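Local coordinates for putative transcriptional regulator protein, LacI family (Rhizobium etli, PDB 3MIZ) that probably binds cis-regulatory DNA as a LacI-family transcription factor, its core of periplasmic-binding-protein type pairing with a second copy of itself, at the interface of chains A and B. Coordinates in Å, arbitrary orientation; residue numbers count along the deposited sequence, not the author numbering. Chains: chain A/B, Putative transcriptional regulator protein, LacI family.

Contact 1: the interface of chains A and B. Residues chain A 213, 240-243; chain B 185, 210-211, 214.
In this LacI-family regulator, whose core is of the periplasmic-binding-protein type, helix 206-217 of chain B meets the loop that follows helix 236-239 of chain A, an example of a helix flank packing against a loop by shape. The loop lays A:Ala241, A:Leu242 and A:Lys243 along the helix, and direct contact across is almost wholly apolar. B:Ile214 points its CD1 tip at the loop backbone, 3.7 Å from A:Leu242 CA, while its CG2 branch, anti to the backbone N, rests against the carbonyl oxygen of A:Lys243. One turn earlier, B:Ile210 offers CG2 to A:Leu242 CD2 at 3.8 Å, the two side chains crossing obliquely; the other methyl of A:Leu242, CD1, lies over one face of the A:Tyr213 ring, toward its rim, which backs it from its own chain. A:Lys243 bends at chi2 (-67°) and slides past B:Phe185 in the opposite direction, over one ring face toward its rim, its CG 3.7 Å from the ring carbon CG. Its amine is thereby brought to a water, NZ standing 3.2 Å from it, and the same water lies 2.6 Å from the amide oxygen OE1 of B:Gln211. That oxygen also accepts a bond from B:Phe185 N at 2.9 Å, the donor sitting 50° out of the carbonyl plane. This bond fixes the end of an extended glutamine chain whose CG lies 3.9 Å from A:Ala241 CA. The lysine charge would probably polarise the amide through the water.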
ATOM      1  N   TYR A 213      -2.481 -10.187  16.099  1.00 12.20           N
ATOM      2  CA  TYR A 213      -2.503 -11.624  15.809  1.00 13.38           C
ATOM      3  C   TYR A 213      -1.239 -12.240  16.392  1.00 12.05           C
ATOM      4  O   TYR A 213      -1.287 -13.277  17.052  1.00 13.80           O
ATOM      5  CB  TYR A 213      -2.507 -11.877  14.296  1.00 11.97           C
ATOM      6  CG  TYR A 213      -3.874 -12.122  13.692  1.00 15.64           C
ATOM      7  CD1 TYR A 213      -4.905 -11.195  13.836  1.00 14.82           C
ATOM      8  CD2 TYR A 213      -4.113 -13.260  12.919  1.00 15.06           C
ATOM      9  CE1 TYR A 213      -6.142 -11.390  13.221  1.00 16.29           C
ATOM     10  CE2 TYR A 213      -5.341 -13.464  12.295  1.00 16.50           C
ATOM     11  CZ  TYR A 213      -6.349 -12.527  12.448  1.00 15.04           C
ATOM     12  OH  TYR A 213      -7.555 -12.717  11.814  1.00 16.94           O
HETATM   13  N   MSE A 240      -6.471 -10.688   3.813  1.00 26.14           N
HETATM   14  CA  MSE A 240      -6.344 -11.997   3.191  1.00 31.02           C
HETATM   15  C   MSE A 240      -4.983 -12.661   3.408  1.00 29.94           C
HETATM   16  O   MSE A 240      -4.722 -13.749   2.884  1.00 29.06           O
HETATM   17  CB  MSE A 240      -6.638 -11.886   1.701  1.00 38.72           C
HETATM   18  CG  MSE A 240      -8.077 -11.514   1.410  1.00 47.90           C
HETATM   19 SE   MSE A 240      -8.416 -11.449  -0.471  1.00 64.65          SE
HETATM   20  CE  MSE A 240      -8.917 -13.304  -0.739  1.00 58.35           C
ATOM     21  N   ALA A 241      -4.119 -12.001   4.174  1.00 25.35           N
ATOM     22  CA  ALA A 241      -2.803 -12.542   4.491  1.00 23.08           C
ATOM     23  C   ALA A 241      -2.924 -13.228   5.846  1.00 21.65           C
ATOM     24  O   ALA A 241      -2.412 -14.326   6.057  1.00 22.25           O
ATOM     25  CB  ALA A 241      -1.766 -11.419   4.563  1.00 21.44           C
ATOM     26  N   LEU A 242      -3.614 -12.570   6.769  1.00 18.76           N
ATOM     27  CA  LEU A 242      -3.802 -13.128   8.098  1.00 17.99           C
ATOM     28  C   LEU A 242      -4.671 -14.375   8.010  1.00 17.90           C
ATOM     29  O   LEU A 242      -5.589 -14.461   7.189  1.00 18.03           O
ATOM     30  CB  LEU A 242      -4.473 -12.107   9.023  1.00 15.73           C
ATOM     31  CG  LEU A 242      -3.766 -10.756   9.183  1.00 15.32           C
ATOM     32  CD1 LEU A 242      -4.628  -9.821  10.020  1.00 16.11           C
ATOM     33  CD2 LEU A 242      -2.396 -10.957   9.819  1.00 17.37           C
ATOM     34  N   LYS A 243      -4.358 -15.348   8.855  1.00 16.38           N
ATOM     35  CA  LYS A 243      -5.115 -16.589   8.921  1.00 17.22           C
ATOM     36  C   LYS A 243      -5.353 -16.799  10.409  1.00 15.32           C
ATOM     37  O   LYS A 243      -4.403 -16.812  11.194  1.00 17.05           O
ATOM     38  CB  LYS A 243      -4.298 -17.760   8.358  1.00 18.13           C
ATOM     39  CG  LYS A 243      -3.778 -17.557   6.940  1.00 18.43           C
ATOM     40  CD  LYS A 243      -4.899 -17.508   5.914  1.00 22.52           C
ATOM     41  CE  LYS A 243      -4.340 -17.320   4.508  1.00 22.23           C
ATOM     42  NZ  LYS A 243      -5.401 -17.308   3.464  1.00 23.70           N
TER
ATOM     43  N   PHE B 185       0.275 -19.535   2.926  1.00 13.50           N
ATOM     44  CA  PHE B 185       0.113 -20.174   4.233  1.00 15.69           C
ATOM     45  C   PHE B 185       0.149 -21.701   4.123  1.00 16.33           C
ATOM     46  O   PHE B 185       0.859 -22.378   4.880  1.00 15.24           O
ATOM     47  CB  PHE B 185      -1.215 -19.754   4.872  1.00 14.99           C
ATOM     48  CG  PHE B 185      -1.485 -20.412   6.198  1.00 16.50           C
ATOM     49  CD1 PHE B 185      -0.850 -19.968   7.356  1.00 14.81           C
ATOM     50  CD2 PHE B 185      -2.355 -21.499   6.283  1.00 17.13           C
ATOM     51  CE1 PHE B 185      -1.073 -20.592   8.575  1.00 17.59           C
ATOM     52  CE2 PHE B 185      -2.586 -22.135   7.501  1.00 20.02           C
ATOM     53  CZ  PHE B 185      -1.943 -21.681   8.652  1.00 19.20           C
ATOM     54  N   ILE B 210       4.030 -12.493   6.023  1.00 12.88           N
ATOM     55  CA  ILE B 210       2.963 -12.472   7.011  1.00 10.14           C
ATOM     56  C   ILE B 210       2.383 -13.880   7.167  1.00 12.02           C
ATOM     57  O   ILE B 210       2.198 -14.360   8.281  1.00 11.26           O
ATOM     58  CB  ILE B 210       1.812 -11.524   6.608  1.00  8.94           C
ATOM     59  CG1 ILE B 210       2.306 -10.074   6.559  1.00  9.44           C
ATOM     60  CG2 ILE B 210       0.671 -11.635   7.632  1.00 11.57           C
ATOM     61  CD1 ILE B 210       1.300  -9.116   5.915  1.00 14.32           C
ATOM     62  N   GLN B 211       2.099 -14.535   6.045  1.00 11.06           N
ATOM     63  CA  GLN B 211       1.524 -15.883   6.076  1.00 13.24           C
ATOM     64  C   GLN B 211       2.486 -16.944   6.595  1.00 12.53           C
ATOM     65  O   GLN B 211       2.054 -17.924   7.217  1.00 12.93           O
ATOM     66  CB  GLN B 211       1.028 -16.277   4.682  1.00 12.71           C
ATOM     67  CG  GLN B 211      -0.111 -15.394   4.196  1.00 14.44           C
ATOM     68  CD  GLN B 211      -0.701 -15.876   2.893  1.00 13.24           C
ATOM     69  OE1 GLN B 211      -1.208 -17.002   2.805  1.00 12.57           O
ATOM     70  NE2 GLN B 211      -0.643 -15.032   1.870  1.00 12.21           N
ATOM     71  N   ILE B 214       2.682 -16.688  10.442  1.00 10.99           N
ATOM     72  CA  ILE B 214       1.499 -17.317  11.020  1.00 12.77           C
ATOM     73  C   ILE B 214       1.560 -18.836  10.883  1.00 14.34           C
ATOM     74  O   ILE B 214       1.200 -19.565  11.810  1.00 13.37           O
ATOM     75  CB  ILE B 214       0.208 -16.762  10.375  1.00 13.74           C
ATOM     76  CG1 ILE B 214       0.127 -15.245  10.645  1.00 15.41           C
ATOM     77  CG2 ILE B 214      -1.026 -17.466  10.945  1.00 14.56           C
ATOM     78  CD1 ILE B 214      -1.114 -14.589  10.124  1.00 17.75           C
TER
HETATM   79  O   HOH W   1      -3.145 -18.122   1.389  1.00 17.79           O

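Contact 2: the interface of chains A and B. Residues chain A 27, 30-31, 33-34; chain B 23-24, 27.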
ATOM      1  N   PRO A  27      -0.393   4.667   0.791  1.00 50.55           N
ATOM      2  CA  PRO A  27      -0.908   3.874  -0.333  1.00 50.21           C
ATOM      3  C   PRO A  27      -2.070   2.946   0.033  1.00 49.25           C
ATOM      4  O   PRO A  27      -2.274   1.915  -0.613  1.00 49.56           O
ATOM      5  CB  PRO A  27       0.316   3.071  -0.790  1.00 50.40           C
ATOM      6  CG  PRO A  27       1.471   3.567   0.077  1.00 51.01           C
ATOM      7  CD  PRO A  27       0.816   4.034   1.332  1.00 50.75           C
ATOM      8  N   VAL A  30      -5.495   4.126  -2.494  1.00 27.28           N
ATOM      9  CA  VAL A  30      -5.391   4.120  -3.942  1.00 26.25           C
ATOM     10  C   VAL A  30      -6.662   3.579  -4.570  1.00 23.74           C
ATOM     11  O   VAL A  30      -6.944   3.854  -5.735  1.00 24.22           O
ATOM     12  CB  VAL A  30      -4.203   3.257  -4.418  1.00 28.09           C
ATOM     13  CG1 VAL A  30      -2.903   3.802  -3.848  1.00 29.12           C
ATOM     14  CG2 VAL A  30      -4.408   1.811  -3.998  1.00 29.33           C
ATOM     15  N   ASP A  31      -7.430   2.804  -3.803  1.00 21.37           N
ATOM     16  CA  ASP A  31      -8.676   2.252  -4.323  1.00 18.99           C
ATOM     17  C   ASP A  31      -9.634   3.356  -4.763  1.00 17.02           C
ATOM     18  O   ASP A  31     -10.477   3.145  -5.633  1.00 14.37           O
ATOM     19  CB  ASP A  31      -9.347   1.356  -3.281  1.00 21.76           C
ATOM     20  CG  ASP A  31      -9.360  -0.100  -3.696  1.00 25.62           C
ATOM     21  OD1 ASP A  31      -8.314  -0.592  -4.175  1.00 24.57           O
ATOM     22  OD2 ASP A  31     -10.413  -0.752  -3.542  1.00 29.44           O
ATOM     23  N   VAL A  33      -8.673   6.049  -6.211  1.00 15.16           N
ATOM     24  CA  VAL A  33      -8.147   6.365  -7.530  1.00 17.24           C
ATOM     25  C   VAL A  33      -8.575   5.274  -8.500  1.00 18.99           C
ATOM     26  O   VAL A  33      -8.971   5.558  -9.628  1.00 16.07           O
ATOM     27  CB  VAL A  33      -6.618   6.483  -7.491  1.00 19.75           C
ATOM     28  CG1 VAL A  33      -6.091   6.931  -8.843  1.00 20.42           C
ATOM     29  CG2 VAL A  33      -6.215   7.470  -6.407  1.00 18.60           C
ATOM     30  N   ARG A  34      -8.512   4.027  -8.044  1.00 18.96           N
ATOM     31  CA  ARG A  34      -8.919   2.890  -8.859  1.00 20.43           C
ATOM     32  C   ARG A  34     -10.375   3.062  -9.291  1.00 19.63           C
ATOM     33  O   ARG A  34     -10.728   2.801 -10.439  1.00 17.97           O
ATOM     34  CB  ARG A  34      -8.768   1.593  -8.052  1.00 22.42           C
ATOM     35  CG  ARG A  34      -9.268   0.347  -8.761  1.00 28.21           C
ATOM     36  CD  ARG A  34      -9.422  -0.812  -7.776  1.00 31.39           C
ATOM     37  NE  ARG A  34     -10.308  -1.838  -8.309  1.00 35.18           N
ATOM     38  CZ  ARG A  34     -11.029  -2.667  -7.565  1.00 37.26           C
ATOM     39  NH1 ARG A  34     -10.972  -2.597  -6.239  1.00 37.06           N
ATOM     40  NH2 ARG A  34     -11.818  -3.562  -8.148  1.00 37.68           N
TER
ATOM     41  N   VAL B  23      -0.551   1.580 -10.690  1.00 27.26           N
ATOM     42  CA  VAL B  23      -0.564   2.254  -9.397  1.00 27.04           C
ATOM     43  C   VAL B  23      -1.904   2.163  -8.656  1.00 30.97           C
ATOM     44  O   VAL B  23      -1.930   2.151  -7.421  1.00 30.56           O
ATOM     45  CB  VAL B  23      -0.166   3.753  -9.553  1.00 26.73           C
ATOM     46  CG1 VAL B  23      -1.303   4.539 -10.173  1.00 27.71           C
ATOM     47  CG2 VAL B  23       0.233   4.332  -8.213  1.00 23.04           C
ATOM     48  N   SER B  24      -3.012   2.081  -9.394  1.00 31.18           N
ATOM     49  CA  SER B  24      -4.324   2.014  -8.752  1.00 34.94           C
ATOM     50  C   SER B  24      -4.607   0.644  -8.145  1.00 37.22           C
ATOM     51  O   SER B  24      -5.559   0.483  -7.386  1.00 36.74           O
ATOM     52  CB  SER B  24      -5.430   2.367  -9.749  1.00 34.71           C
ATOM     53  OG  SER B  24      -5.590   1.350 -10.726  1.00 37.18           O
ATOM     54  N   PRO B  27       0.011  -0.480  -4.725  1.00 50.55           N
ATOM     55  CA  PRO B  27       0.497   0.641  -3.910  1.00 50.21           C
ATOM     56  C   PRO B  27       1.771   0.336  -3.117  1.00 49.25           C
ATOM     57  O   PRO B  27       2.014   0.938  -2.068  1.00 49.56           O
ATOM     58  CB  PRO B  27      -0.681   0.931  -2.971  1.00 50.40           C
ATOM     59  CG  PRO B  27      -1.794  -0.013  -3.416  1.00 51.01           C
ATOM     60  CD  PRO B  27      -1.077  -1.169  -4.023  1.00 50.75           C
TER
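A:Val30 and B:Pro27 cross obliquely where the start of helix 30-42 in chain A meets a loop of chain B, and their orientation sets the character of the patch. With chi1 at -60°, A:Val30 carries CG1 anti to its carbonyl carbon and CG2 in the crowded position between backbone N and carbonyl carbon. Both methyls face the proline: CG1 lies 3.7 Å from B:Pro27 CB, and CG2 abuts the ring at CG. The A:Pro27 and B:Pro27 rings also meet each other through their CB atoms in a tightly packed pair across the two-fold axis. One helical turn on, A:Arg34 passes B:Ser24 with its aliphatic root: CG is anti to the backbone N (chi1 175°), CB lies 3.5 Å from the serine carbonyl O, and A:Arg34 CA is 3.6 Å from B:Ser24 CB. The chain then runs extended to NE, and its guanidinium NH1 forms a loose salt bridge to A:Asp31 OD2 within chain A, at 3.3 Å. An alanine at A:Val30 would remove both methyls and would probably loosen the packing against B:Pro27. Without direct polar bonds across, the patch fits helix start to loop by shape and helps close the middle of the dimer seen in the crystal.

Contact 3: the interface of chains A and B. Residues chain A 47-50, 65-66, 69; chain B 47-50, 65-66, 69.
A:Leu48, A:Ile49 and A:His69, with B:Leu48, B:Ile49 and B:His69, carry most of this two-fold patch, in which strand 46-51 meets its own copy. The strands run antiparallel and bridge at A:Ile49 and B:Ile49: A:Ile49 N donates to B:Ile49 O at 2.8 Å, nearly straight at 165° and in the carbonyl plane, and the twin bond returns from B:Ile49 N to A:Ile49 O. This reciprocal pair fixes the register and brings the branched CB atoms of A:Ile49 and B:Ile49 to 4.0 Å of each other. A:Leu48, like B:Leu48 the most deeply covered, turns the other way. Its CG is anti to the carbonyl carbon (chi1 -80°), and A:Leu48 and B:Phe66 slide past each other in opposite directions, CD2 lying 3.8 Å from CE1. A:Leu48 and selenomethionine B:Met65, bent at its last torsion, reach toward each other tip to tip, with leucine CG 4.0 Å from SE. Beyond the leucines the A:His69 and B:His69 rings cross edge to face, their planes 59° apart. ND1 of A:His69 and ND1 of B:His69 share a short, bent hydrogen bond of 2.5 Å whose direction is not settled; for it to form, one imidazole would probably carry its proton on ND1 and the other leave that nitrogen bare. In each subunit the patch combines strand 46-51, joined to its copy by that short antiparallel bridge, with the end of helix 56-68 and the loop just after it.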
ATOM      1  N   ILE A  47      -7.436  11.008 -16.593  1.00 15.63           N
ATOM      2  CA  ILE A  47      -7.212  11.450 -15.223  1.00 14.12           C
ATOM      3  C   ILE A  47      -5.753  11.835 -15.003  1.00 16.09           C
ATOM      4  O   ILE A  47      -4.846  11.082 -15.364  1.00 14.62           O
ATOM      5  CB  ILE A  47      -7.583  10.313 -14.221  1.00 16.49           C
ATOM      6  CG1 ILE A  47      -9.050   9.901 -14.397  1.00 15.45           C
ATOM      7  CG2 ILE A  47      -7.320  10.756 -12.786  1.00 16.23           C
ATOM      8  CD1 ILE A  47     -10.060  11.006 -14.117  1.00 17.78           C
ATOM      9  N   LEU A  48      -5.540  13.021 -14.432  1.00 13.44           N
ATOM     10  CA  LEU A  48      -4.206  13.511 -14.108  1.00 11.96           C
ATOM     11  C   LEU A  48      -4.184  13.712 -12.601  1.00 13.83           C
ATOM     12  O   LEU A  48      -5.075  14.358 -12.044  1.00 15.41           O
ATOM     13  CB  LEU A  48      -3.918  14.842 -14.801  1.00 15.01           C
ATOM     14  CG  LEU A  48      -3.500  14.783 -16.271  1.00 15.01           C
ATOM     15  CD1 LEU A  48      -3.301  16.204 -16.814  1.00 17.60           C
ATOM     16  CD2 LEU A  48      -2.206  13.980 -16.389  1.00 15.68           C
ATOM     17  N   ILE A  49      -3.165  13.165 -11.949  1.00 11.81           N
ATOM     18  CA  ILE A  49      -3.039  13.265 -10.500  1.00 12.46           C
ATOM     19  C   ILE A  49      -1.897  14.190 -10.047  1.00 13.24           C
ATOM     20  O   ILE A  49      -0.807  14.161 -10.613  1.00 11.01           O
ATOM     21  CB  ILE A  49      -2.792  11.860  -9.894  1.00 12.77           C
ATOM     22  CG1 ILE A  49      -3.894  10.894 -10.338  1.00 12.58           C
ATOM     23  CG2 ILE A  49      -2.733  11.950  -8.379  1.00 14.23           C
ATOM     24  CD1 ILE A  49      -3.650   9.452  -9.861  1.00 17.70           C
ATOM     25  N   ALA A  50      -2.166  15.006  -9.025  1.00 12.41           N
ATOM     26  CA  ALA A  50      -1.170  15.912  -8.449  1.00 12.06           C
ATOM     27  C   ALA A  50      -1.247  15.769  -6.927  1.00 11.32           C
ATOM     28  O   ALA A  50      -2.336  15.743  -6.366  1.00 11.80           O
ATOM     29  CB  ALA A  50      -1.455  17.355  -8.858  1.00 14.68           C
HETATM   30  N   MSE A  65      -2.056  25.464 -11.782  1.00 27.40           N
HETATM   31  CA  MSE A  65      -1.610  24.592 -12.864  1.00 30.10           C
HETATM   32  C   MSE A  65      -2.793  23.946 -13.576  1.00 29.44           C
HETATM   33  O   MSE A  65      -2.829  23.890 -14.808  1.00 29.85           O
HETATM   34  CB  MSE A  65      -0.685  23.495 -12.328  1.00 33.97           C
HETATM   35  CG  MSE A  65      -0.523  22.304 -13.277  1.00 40.34           C
HETATM   36 SE   MSE A  65       0.934  21.153 -12.764  1.00 52.15          SE
HETATM   37  CE  MSE A  65       2.356  22.281 -13.419  1.00 48.09           C
ATOM     38  N   PHE A  66      -3.758  23.445 -12.809  1.00 28.62           N
ATOM     39  CA  PHE A  66      -4.916  22.807 -13.420  1.00 27.77           C
ATOM     40  C   PHE A  66      -5.743  23.774 -14.258  1.00 27.82           C
ATOM     41  O   PHE A  66      -6.243  23.405 -15.320  1.00 28.63           O
ATOM     42  CB  PHE A  66      -5.797  22.130 -12.363  1.00 28.44           C
ATOM     43  CG  PHE A  66      -5.310  20.762 -11.958  1.00 29.22           C
ATOM     44  CD1 PHE A  66      -4.634  19.954 -12.870  1.00 29.52           C
ATOM     45  CD2 PHE A  66      -5.547  20.268 -10.682  1.00 29.46           C
ATOM     46  CE1 PHE A  66      -4.203  18.673 -12.518  1.00 30.93           C
ATOM     47  CE2 PHE A  66      -5.118  18.985 -10.322  1.00 29.51           C
ATOM     48  CZ  PHE A  66      -4.447  18.191 -11.238  1.00 28.38           C
ATOM     49  N   HIS A  69      -4.058  24.256 -17.523  1.00 31.65           N
ATOM     50  CA  HIS A  69      -4.188  23.091 -18.396  1.00 29.88           C
ATOM     51  C   HIS A  69      -5.617  22.787 -18.852  1.00 28.76           C
ATOM     52  O   HIS A  69      -5.858  21.781 -19.523  1.00 26.70           O
ATOM     53  CB  HIS A  69      -3.590  21.867 -17.697  1.00 30.92           C
ATOM     54  CG  HIS A  69      -2.092  21.863 -17.661  1.00 33.60           C
ATOM     55  ND1 HIS A  69      -1.321  21.574 -18.766  1.00 34.51           N
ATOM     56  CD2 HIS A  69      -1.222  22.109 -16.652  1.00 34.71           C
ATOM     57  CE1 HIS A  69      -0.042  21.638 -18.440  1.00 34.61           C
ATOM     58  NE2 HIS A  69       0.044  21.961 -17.163  1.00 35.08           N
TER
ATOM     59  N   ILE B  47       4.808  17.839 -10.509  1.00 15.63           N
ATOM     60  CA  ILE B  47       4.668  16.482 -11.019  1.00 14.12           C
ATOM     61  C   ILE B  47       3.205  16.144 -11.285  1.00 16.09           C
ATOM     62  O   ILE B  47       2.345  16.372 -10.430  1.00 14.62           O
ATOM     63  CB  ILE B  47       5.236  15.456  -9.990  1.00 16.49           C
ATOM     64  CG1 ILE B  47       6.713  15.748  -9.701  1.00 15.45           C
ATOM     65  CG2 ILE B  47       5.062  14.030 -10.501  1.00 16.23           C
ATOM     66  CD1 ILE B  47       7.633  15.631 -10.909  1.00 17.78           C
ATOM     67  N   LEU B  48       2.931  15.625 -12.481  1.00 13.44           N
ATOM     68  CA  LEU B  48       1.591  15.203 -12.869  1.00 11.96           C
ATOM     69  C   LEU B  48       1.686  13.715 -13.167  1.00 13.83           C
ATOM     70  O   LEU B  48       2.557  13.284 -13.927  1.00 15.41           O
ATOM     71  CB  LEU B  48       1.114  15.940 -14.120  1.00 15.01           C
ATOM     72  CG  LEU B  48       0.573  17.358 -13.926  1.00 15.01           C
ATOM     73  CD1 LEU B  48       0.189  17.959 -15.284  1.00 17.60           C
ATOM     74  CD2 LEU B  48      -0.643  17.304 -13.003  1.00 15.68           C
ATOM     75  N   ILE B  49       0.788  12.937 -12.574  1.00 11.81           N
ATOM     76  CA  ILE B  49       0.784  11.490 -12.758  1.00 12.46           C
ATOM     77  C   ILE B  49      -0.396  10.984 -13.605  1.00 13.24           C
ATOM     78  O   ILE B  49      -1.525  11.440 -13.440  1.00 11.01           O
ATOM     79  CB  ILE B  49       0.729  10.784 -11.381  1.00 12.77           C
ATOM     80  CG1 ILE B  49       1.875  11.275 -10.491  1.00 12.58           C
ATOM     81  CG2 ILE B  49       0.800   9.278 -11.565  1.00 14.23           C
ATOM     82  CD1 ILE B  49       1.814  10.695  -9.068  1.00 17.70           C
ATOM     83  N   ALA B  50      -0.115  10.041 -14.508  1.00 12.41           N
ATOM     84  CA  ALA B  50      -1.138   9.426 -15.357  1.00 12.06           C
ATOM     85  C   ALA B  50      -0.910   7.912 -15.322  1.00 11.32           C
ATOM     86  O   ALA B  50       0.222   7.458 -15.433  1.00 11.80           O
ATOM     87  CB  ALA B  50      -1.032   9.942 -16.789  1.00 14.68           C
HETATM   88  N   MSE B  65      -1.481  13.373 -24.706  1.00 27.40           N
HETATM   89  CA  MSE B  65      -1.938  14.355 -23.728  1.00 30.10           C
HETATM   90  C   MSE B  65      -0.767  15.140 -23.145  1.00 29.44           C
HETATM   91  O   MSE B  65      -0.837  16.363 -23.011  1.00 29.85           O
HETATM   92  CB  MSE B  65      -2.700  13.670 -22.590  1.00 33.97           C
HETATM   93  CG  MSE B  65      -2.832  14.529 -21.329  1.00 40.34           C
HETATM   94 SE   MSE B  65      -4.119  13.812 -20.087  1.00 52.15          SE
HETATM   95  CE  MSE B  65      -5.697  14.391 -21.036  1.00 48.09           C
ATOM     96  N   PHE B  66       0.307  14.442 -22.786  1.00 28.62           N
ATOM     97  CA  PHE B  66       1.461  15.124 -22.216  1.00 27.77           C
ATOM     98  C   PHE B  66       2.111  16.091 -23.196  1.00 27.82           C
ATOM     99  O   PHE B  66       2.547  17.174 -22.805  1.00 28.63           O
ATOM    100  CB  PHE B  66       2.495  14.119 -21.694  1.00 28.44           C
ATOM    101  CG  PHE B  66       2.180  13.591 -20.317  1.00 29.22           C
ATOM    102  CD1 PHE B  66       1.506  14.385 -19.393  1.00 29.52           C
ATOM    103  CD2 PHE B  66       2.579  12.316 -19.932  1.00 29.46           C
ATOM    104  CE1 PHE B  66       1.234  13.920 -18.104  1.00 30.93           C
ATOM    105  CE2 PHE B  66       2.310  11.844 -18.642  1.00 29.51           C
ATOM    106  CZ  PHE B  66       1.639  12.644 -17.732  1.00 28.38           C
ATOM    107  N   HIS B  69       0.100  19.201 -23.306  1.00 31.65           N
ATOM    108  CA  HIS B  69       0.261  20.014 -22.103  1.00 29.88           C
ATOM    109  C   HIS B  69       1.666  20.587 -21.900  1.00 28.76           C
ATOM    110  O   HIS B  69       1.941  21.219 -20.877  1.00 26.70           O
ATOM    111  CB  HIS B  69      -0.150  19.191 -20.879  1.00 30.92           C
ATOM    112  CG  HIS B  69      -1.631  19.011 -20.741  1.00 33.60           C
ATOM    113  ND1 HIS B  69      -2.467  20.018 -20.311  1.00 34.51           N
ATOM    114  CD2 HIS B  69      -2.426  17.939 -20.974  1.00 34.71           C
ATOM    115  CE1 HIS B  69      -3.712  19.575 -20.281  1.00 34.61           C
ATOM    116  NE2 HIS B  69      -3.713  18.315 -20.678  1.00 35.08           N
TER

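Along one two-fold face, contact 2 lies between the others: the C-alpha centres of contact 2 and contact 3 are about 16 Å apart, those of contacts 1 and 2 about 22 Å, and those of contacts 1 and 3 about 38 Å. No residue is shared. Helix 30-42 of contact 2 leads in sequence to strand 46-51 of contact 3, whereas contact 1 draws on segments much later in the chain. Polar bonding across the chains is direct in contact 3 and water-mediated in contact 1. Such spacing would hold the subunits together along their length, consistent with LacI-type dimerisation.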